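Local coordinates for protein Alpha/beta hydrolase (Novosphingobium aromaticivorans, PDB 3BWX) that probably acts as a hydrolase of the alpha/beta hydrolase fold, its physiological substrate not established, and carries bound calcium, at residues D217-F222 against A246-S251; L230-G235 against D239-Q244. The protein carries 1 engineered substitution. One frame throughout, in Å; residues are numbered along the deposited sequence.

Interaction 1 of 2, residues D217-F222 against A246-S251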
ATOM      1  N   ASP A 217      -9.433  13.777 -13.605  1.00 25.06           N
ATOM      2  CA  ASP A 217      -8.032  14.117 -13.820  1.00 23.28           C
ATOM      3  C   ASP A 217      -7.427  14.122 -12.422  1.00 19.93           C
ATOM      4  O   ASP A 217      -7.880  14.880 -11.559  1.00 21.65           O
ATOM      5  CB  ASP A 217      -7.963  15.479 -14.512  1.00 24.53           C
ATOM      6  CG  ASP A 217      -6.572  16.059 -14.601  1.00 26.01           C
ATOM      7  OD1 ASP A 217      -5.545  15.390 -14.278  1.00 16.58           O
ATOM      8  OD2 ASP A 217      -6.541  17.232 -15.026  1.00 29.40           O
HETATM    9  N   MSE A 218      -6.454  13.235 -12.180  1.00 18.25           N
HETATM   10  CA  MSE A 218      -5.811  13.161 -10.851  1.00 16.65           C
HETATM   11  C   MSE A 218      -4.593  14.024 -10.648  1.00 13.84           C
HETATM   12  O   MSE A 218      -4.077  14.098  -9.528  1.00 11.34           O
HETATM   13  CB  MSE A 218      -5.487  11.728 -10.485  1.00 16.30           C
HETATM   14  CG  MSE A 218      -6.765  10.904 -10.379  1.00 22.22           C
HETATM   15 SE   MSE A 218      -6.366   9.179  -9.687  0.75 30.75          SE
HETATM   16  CE  MSE A 218      -5.383   8.467 -11.221  1.00 30.84           C
ATOM     17  N   TRP A 219      -4.181  14.748 -11.673  1.00 12.11           N
ATOM     18  CA  TRP A 219      -3.086  15.702 -11.478  1.00 11.68           C
ATOM     19  C   TRP A 219      -3.336  16.710 -10.340  1.00 10.27           C
ATOM     20  O   TRP A 219      -2.412  17.000  -9.583  1.00  9.20           O
ATOM     21  CB  TRP A 219      -2.746  16.363 -12.794  1.00 11.29           C
ATOM     22  CG  TRP A 219      -1.900  15.478 -13.629  1.00 13.24           C
ATOM     23  CD1 TRP A 219      -2.282  14.794 -14.736  1.00 16.10           C
ATOM     24  CD2 TRP A 219      -0.533  15.151 -13.400  1.00 15.26           C
ATOM     25  NE1 TRP A 219      -1.225  14.071 -15.228  1.00 17.54           N
ATOM     26  CE2 TRP A 219      -0.132  14.280 -14.428  1.00 14.64           C
ATOM     27  CE3 TRP A 219       0.401  15.537 -12.448  1.00  8.77           C
ATOM     28  CZ2 TRP A 219       1.180  13.780 -14.520  1.00 17.04           C
ATOM     29  CZ3 TRP A 219       1.700  15.036 -12.527  1.00 16.64           C
ATOM     30  CH2 TRP A 219       2.080  14.179 -13.561  1.00 12.38           C
ATOM     31  N   PRO A 220      -4.568  17.245 -10.222  1.00  9.78           N
ATOM     32  CA  PRO A 220      -4.838  18.153  -9.099  1.00  9.25           C
ATOM     33  C   PRO A 220      -4.632  17.534  -7.734  1.00  9.83           C
ATOM     34  O   PRO A 220      -4.174  18.212  -6.833  1.00 10.97           O
ATOM     35  CB  PRO A 220      -6.330  18.506  -9.307  1.00 10.39           C
ATOM     36  CG  PRO A 220      -6.504  18.432 -10.781  1.00 12.99           C
ATOM     37  CD  PRO A 220      -5.717  17.195 -11.144  1.00 11.77           C
ATOM     38  N   LEU A 221      -4.943  16.250  -7.584  1.00  9.54           N
ATOM     39  CA  LEU A 221      -4.745  15.550  -6.313  1.00  9.98           C
ATOM     40  C   LEU A 221      -3.220  15.370  -6.065  1.00 11.72           C
ATOM     41  O   LEU A 221      -2.713  15.569  -4.963  1.00 12.66           O
ATOM     42  CB  LEU A 221      -5.462  14.199  -6.305  1.00 12.36           C
ATOM     43  CG  LEU A 221      -6.976  14.229  -6.468  1.00 14.32           C
ATOM     44  CD1 LEU A 221      -7.466  12.803  -6.642  1.00 16.73           C
ATOM     45  CD2 LEU A 221      -7.640  14.839  -5.258  1.00 16.82           C
ATOM     46  N   PHE A 222      -2.484  15.029  -7.100  1.00  9.74           N
ATOM     47  CA  PHE A 222      -1.044  14.919  -6.954  1.00  9.30           C
ATOM     48  C   PHE A 222      -0.449  16.251  -6.565  1.00 10.24           C
ATOM     49  O   PHE A 222       0.370  16.379  -5.659  1.00 10.80           O
ATOM     50  CB  PHE A 222      -0.406  14.421  -8.264  1.00  9.80           C
ATOM     51  CG  PHE A 222       1.093  14.528  -8.249  1.00  7.22           C
ATOM     52  CD1 PHE A 222       1.883  13.595  -7.569  1.00  7.68           C
ATOM     53  CD2 PHE A 222       1.729  15.612  -8.830  1.00 13.38           C
ATOM     54  CE1 PHE A 222       3.255  13.772  -7.437  1.00 10.69           C
ATOM     55  CE2 PHE A 222       3.098  15.779  -8.682  1.00 11.41           C
ATOM     56  CZ  PHE A 222       3.856  14.851  -8.036  1.00 11.26           C
ATOM     57  N   ALA A 246       6.403   9.848 -14.030  1.00  9.62           N
ATOM     58  CA  ALA A 246       7.306  10.062 -12.874  1.00  9.42           C
ATOM     59  C   ALA A 246       8.181  11.297 -13.047  1.00 11.98           C
ATOM     60  O   ALA A 246       8.335  12.057 -12.121  1.00 10.76           O
ATOM     61  CB  ALA A 246       8.148   8.810 -12.566  1.00  9.44           C
ATOM     62  N   ALA A 247       8.741  11.513 -14.235  1.00 10.54           N
ATOM     63  CA  ALA A 247       9.562  12.724 -14.471  1.00  9.18           C
ATOM     64  C   ALA A 247       8.694  13.994 -14.391  1.00 11.42           C
ATOM     65  O   ALA A 247       9.130  14.989 -13.833  1.00 10.99           O
ATOM     66  CB  ALA A 247      10.308  12.653 -15.794  1.00 11.94           C
ATOM     67  N   LYS A 248       7.455  13.934 -14.874  1.00 10.03           N
ATOM     68  CA  LYS A 248       6.508  15.043 -14.667  1.00 10.73           C
ATOM     69  C   LYS A 248       6.219  15.314 -13.187  1.00 10.60           C
ATOM     70  O   LYS A 248       6.227  16.447 -12.756  1.00 12.08           O
ATOM     71  CB  LYS A 248       5.230  14.833 -15.480  1.00 12.60           C
ATOM     72  CG  LYS A 248       5.410  15.024 -16.967  1.00 20.44           C
ATOM     73  CD  LYS A 248       4.263  14.385 -17.718  1.00 26.79           C
ATOM     74  CE  LYS A 248       4.268  14.796 -19.201  1.00 28.55           C
ATOM     75  NZ  LYS A 248       3.061  14.262 -19.891  1.00 29.91           N
HETATM   76  N   MSE A 249       5.989  14.254 -12.409  1.00  8.45           N
HETATM   77  CA  MSE A 249       5.843  14.382 -10.953  1.00 11.03           C
HETATM   78  C   MSE A 249       7.081  15.056 -10.329  1.00 11.18           C
HETATM   79  O   MSE A 249       6.977  16.016  -9.529  1.00 11.85           O
HETATM   80  CB  MSE A 249       5.570  12.992 -10.330  1.00  8.25           C
HETATM   81  CG  MSE A 249       4.225  12.404 -10.727  1.00  9.85           C
HETATM   82 SE   MSE A 249       4.177  10.497 -10.447  0.75 10.54          SE
HETATM   83  CE  MSE A 249       3.588  10.449  -8.600  1.00 11.87           C
ATOM     84  N   ALA A 250       8.276  14.570 -10.693  1.00  9.53           N
ATOM     85  CA  ALA A 250       9.519  15.077 -10.145  1.00 12.72           C
ATOM     86  C   ALA A 250       9.805  16.518 -10.482  1.00 12.13           C
ATOM     87  O   ALA A 250      10.638  17.138  -9.812  1.00 13.97           O
ATOM     88  CB  ALA A 250      10.680  14.204 -10.591  1.00 14.06           C
ATOM     89  N   SER A 251       9.133  17.059 -11.498  1.00 13.34           N
ATOM     90  CA  SER A 251       9.364  18.434 -11.937  1.00 14.15           C
ATOM     91  C   SER A 251       8.784  19.454 -10.960  1.00 15.15           C
ATOM     92  O   SER A 251       9.167  20.638 -10.983  1.00 18.09           O
ATOM     93  CB  SER A 251       8.807  18.645 -13.356  1.00 14.27           C
ATOM     94  OG  SER A 251       7.399  18.652 -13.360  1.00 16.29           O
TER

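Interaction 2 of 2, residues L230-G235 against D239-Q244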
ATOM      1  N   LEU A 230       7.804  15.392  -0.431  1.00  8.35           N
ATOM      2  CA  LEU A 230       7.356  14.226  -1.171  1.00  7.61           C
ATOM      3  C   LEU A 230       8.506  13.497  -1.806  1.00  7.85           C
ATOM      4  O   LEU A 230       9.351  14.082  -2.486  1.00  8.38           O
ATOM      5  CB  LEU A 230       6.323  14.627  -2.249  1.00  8.79           C
ATOM      6  CG  LEU A 230       5.667  13.483  -3.035  1.00  6.15           C
ATOM      7  CD1 LEU A 230       4.861  12.444  -2.228  1.00  7.23           C
ATOM      8  CD2 LEU A 230       4.762  14.126  -4.143  1.00  9.91           C
ATOM      9  N   LEU A 231       8.444  12.187  -1.624  1.00  8.27           N
ATOM     10  CA  LEU A 231       9.225  11.204  -2.351  1.00  6.78           C
ATOM     11  C   LEU A 231       8.305  10.352  -3.201  1.00  8.14           C
ATOM     12  O   LEU A 231       7.266   9.870  -2.709  1.00  8.21           O
ATOM     13  CB  LEU A 231       9.942  10.279  -1.365  1.00  7.29           C
ATOM     14  CG  LEU A 231      10.602   8.972  -1.913  1.00  8.05           C
ATOM     15  CD1 LEU A 231      11.761   9.272  -2.882  1.00 12.21           C
ATOM     16  CD2 LEU A 231      11.077   8.055  -0.738  1.00  7.48           C
ATOM     17  N   VAL A 232       8.734  10.147  -4.447  1.00  6.65           N
ATOM     18  CA  VAL A 232       8.106   9.223  -5.373  1.00  8.14           C
ATOM     19  C   VAL A 232       9.094   8.097  -5.673  1.00  7.47           C
ATOM     20  O   VAL A 232      10.200   8.371  -6.154  1.00  6.43           O
ATOM     21  CB  VAL A 232       7.662   9.902  -6.663  1.00  8.41           C
ATOM     22  CG1 VAL A 232       6.948   8.884  -7.567  1.00  7.79           C
ATOM     23  CG2 VAL A 232       6.749  11.053  -6.389  1.00  9.59           C
ATOM     24  N   LEU A 233       8.749   6.866  -5.375  1.00  8.75           N
ATOM     25  CA  LEU A 233       9.510   5.695  -5.759  1.00  7.74           C
ATOM     26  C   LEU A 233       8.878   5.091  -7.010  1.00  6.52           C
ATOM     27  O   LEU A 233       7.664   4.975  -7.151  1.00  8.11           O
ATOM     28  CB  LEU A 233       9.545   4.645  -4.599  1.00  7.28           C
ATOM     29  CG  LEU A 233      10.276   5.073  -3.308  1.00  8.91           C
ATOM     30  CD1 LEU A 233       9.934   4.204  -2.108  1.00 10.93           C
ATOM     31  CD2 LEU A 233      11.794   5.126  -3.526  1.00 12.19           C
ATOM     32  N   ARG A 234       9.691   4.638  -7.936  1.00  6.11           N
ATOM     33  CA  ARG A 234       9.211   4.010  -9.153  1.00  8.47           C
ATOM     34  C   ARG A 234      10.056   2.765  -9.427  1.00  8.04           C
ATOM     35  O   ARG A 234      11.296   2.843  -9.396  1.00 10.11           O
ATOM     36  CB  ARG A 234       9.333   4.972 -10.364  1.00  8.91           C
ATOM     37  CG  ARG A 234       8.820   4.345 -11.617  1.00  9.29           C
ATOM     38  CD  ARG A 234       8.979   5.182 -12.848  1.00 10.89           C
ATOM     39  NE  ARG A 234       8.500   4.317 -13.914  1.00 11.99           N
ATOM     40  CZ  ARG A 234       9.233   3.587 -14.754  1.00  8.47           C
ATOM     41  NH1 ARG A 234      10.561   3.723 -14.842  1.00 10.84           N
ATOM     42  NH2 ARG A 234       8.633   2.754 -15.577  1.00  9.60           N
ATOM     43  N   GLY A 235       9.409   1.648  -9.763  1.00  9.03           N
ATOM     44  CA  GLY A 235      10.123   0.532 -10.328  1.00  8.59           C
ATOM     45  C   GLY A 235      10.531   0.818 -11.767  1.00  6.80           C
ATOM     46  O   GLY A 235       9.672   1.208 -12.551  1.00  7.99           O
ATOM     47  N   ASP A 239       4.769  -1.354 -14.916  1.00 11.78           N
ATOM     48  CA  ASP A 239       3.633  -1.299 -15.853  1.00 12.84           C
ATOM     49  C   ASP A 239       2.457  -0.437 -15.345  1.00 12.30           C
ATOM     50  O   ASP A 239       1.363  -0.475 -15.936  1.00 14.99           O
ATOM     51  CB  ASP A 239       3.178  -2.704 -16.285  1.00 14.08           C
ATOM     52  CG  ASP A 239       2.509  -3.513 -15.178  1.00 19.35           C
ATOM     53  OD1 ASP A 239       2.357  -3.059 -14.002  1.00 19.97           O
ATOM     54  OD2 ASP A 239       2.068  -4.635 -15.523  1.00 25.13           O
ATOM     55  N   ILE A 240       2.668   0.324 -14.276  1.00  9.68           N
ATOM     56  CA  ILE A 240       1.606   1.106 -13.615  1.00 12.65           C
ATOM     57  C   ILE A 240       1.995   2.572 -13.671  1.00 13.09           C
ATOM     58  O   ILE A 240       1.200   3.425 -14.004  1.00 14.67           O
ATOM     59  CB  ILE A 240       1.339   0.624 -12.173  1.00 12.90           C
ATOM     60  CG1 ILE A 240       0.514  -0.671 -12.193  1.00 15.20           C
ATOM     61  CG2 ILE A 240       0.620   1.737 -11.304  1.00 10.48           C
ATOM     62  CD1 ILE A 240      -1.026  -0.461 -12.279  1.00 14.42           C
ATOM     63  N   LEU A 241       3.252   2.849 -13.405  1.00 11.40           N
ATOM     64  CA  LEU A 241       3.783   4.226 -13.399  1.00 10.50           C
ATOM     65  C   LEU A 241       4.876   4.300 -14.464  1.00  9.06           C
ATOM     66  O   LEU A 241       5.908   3.613 -14.322  1.00  9.25           O
ATOM     67  CB  LEU A 241       4.319   4.580 -12.026  1.00 10.42           C
ATOM     68  CG  LEU A 241       4.944   5.970 -11.918  1.00  9.91           C
ATOM     69  CD1 LEU A 241       3.908   7.061 -12.236  1.00 11.32           C
ATOM     70  CD2 LEU A 241       5.547   6.254 -10.552  1.00  9.26           C
ATOM     71  N   SER A 242       4.626   5.081 -15.518  1.00 10.87           N
ATOM     72  CA  SER A 242       5.590   5.269 -16.574  1.00 13.35           C
ATOM     73  C   SER A 242       6.738   6.202 -16.150  1.00 12.90           C
ATOM     74  O   SER A 242       6.574   7.051 -15.242  1.00 10.76           O
ATOM     75  CB  SER A 242       4.889   5.807 -17.828  1.00 12.95           C
ATOM     76  OG  SER A 242       4.627   7.205 -17.740  1.00 13.85           O
ATOM     77  N   ALA A 243       7.903   6.026 -16.784  1.00 12.14           N
ATOM     78  CA  ALA A 243       9.022   6.934 -16.546  1.00 11.65           C
ATOM     79  C   ALA A 243       8.656   8.384 -16.857  1.00 11.15           C
ATOM     80  O   ALA A 243       9.053   9.316 -16.138  1.00 12.72           O
ATOM     81  CB  ALA A 243      10.273   6.504 -17.335  1.00 12.04           C
ATOM     82  N   GLN A 244       7.869   8.562 -17.915  0.50 11.39           N
ATOM     83  CA  GLN A 244       7.428   9.880 -18.322  0.50 11.98           C
ATOM     84  C   GLN A 244       6.572  10.575 -17.251  0.50 12.04           C
ATOM     85  O   GLN A 244       6.796  11.736 -16.919  0.50 13.46           O
ATOM     86  CB  GLN A 244       6.669   9.799 -19.662  0.50 13.28           C
ATOM     87  CG  GLN A 244       6.787  11.083 -20.432  0.50 11.32           C
ATOM     88  CD  GLN A 244       5.951  11.153 -21.722  0.50 11.52           C
ATOM     89  OE1 GLN A 244       5.835  10.192 -22.474  0.50 16.31           O
ATOM     90  NE2 GLN A 244       5.377  12.318 -21.968  0.50 11.57           N
TER

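Interaction 1 of 2, residues D217-F222 against A246-S251
Met249, a selenomethionine, packs its CG over one face of the Phe222 ring and gives this apolar contact most of its substance. That CG makes a CH-pi contact, 3.9 Å from the ring centroid, while CB comes to 3.4 Å from Phe222 CZ. With Phe222 CG anti to the backbone N (chi1 170°), the ring reaches out from its helix to the facing one. Beyond CG the bend of the Met249 chain at chi3 (88°) brings CE to the CD1-CE1 rim of the ring, 3.5 Å from Phe222 CE1; SE itself stands obliquely, 5.1 Å from the ring centroid, a Met-aromatic contact. The indole of Trp219 adds a second patch: CH2 meets Lys248 CB at 3.7 Å and Met249 CG at 4.0 Å, both side chains crossing it at about a right angle.

The polar bonds lie within the segments or outside them. Asp217 OD1 caps the start of the helix by accepting from Trp219 N at 3.0 Å, and Trp219 NE1 hydrogen-bonds to Glu133 OE2. Lys248 O accepts from Ser251 OG and N and from Arg252 NH1. The whole is helix-to-helix packing on one side of an alpha/beta hydrolase sheet, where Leu127 touches both Phe222 and Met249.

Interaction 2 of 2, residues L230-G235 against D239-Q244
Leu241 O is gripped side-on by two nitrogens of Arg234: NE at 2.7 Å with an N-H...O angle of 161°, and NH2 at 3.1 Å, more bent at 135°. The oxygen lies in the guanidinium plane, at its edge. NH2 arrives in the carbonyl plane, whereas NE stands above it. Extended from CG to NE, with CG anti to the backbone N (chi1 -179°), the arginine spans from the strand to the turn, and this double grip restrains rotation of the guanidinium. The backbone N of Ala243 lies over one face of that group, toward its rim, 3.3 Å above the plane; NE and this N, both donors, pack without bonding. Ala243 CB is 3.7 Å from Arg234 NH1.

Apolar contact runs alongside. Leu241 CD2 packs on the arginine stem, 3.9 Å from Arg234 CG, and reaches Val232 CG1 at 4.2 Å. With an alanine in place of Arg234, Leu241 O would probably lose both donors and Ala243 the flat group beneath its backbone N.

Ser242 is the N-cap of helix 243-250, its OG bonded to Thr245. The contact thus joins the C-terminal end of strand 230-235 to the start of that helix in a beta-alpha-beta unit completed by edge strand 255-260; helix 272-282 packs against Leu231 and Leu233.

How the interactions relate
Followed from the N terminus, the chain has already built most of the main sheet when it reaches helix 219-225; it then forms strand 230-235, turns through 239-242 into helix 243-250 and goes on to strand 255-260. Interaction 2 closes the short loop after the strand; interaction 1 closes the wider one between the two helices, so interaction 2 is nested inside it. Helix 243-250 serves both, its first residues in interaction 2 and its second half in interaction 1. The two contacts also touch directly: Phe222 CE1 meets Leu230 CD2 at 3.6 Å, Ala246 CB meets Arg234 CD at 3.7 Å, and Met249 SE lies 3.9 Å from Leu241 CD1. Together they tie both helices to strand 230-235.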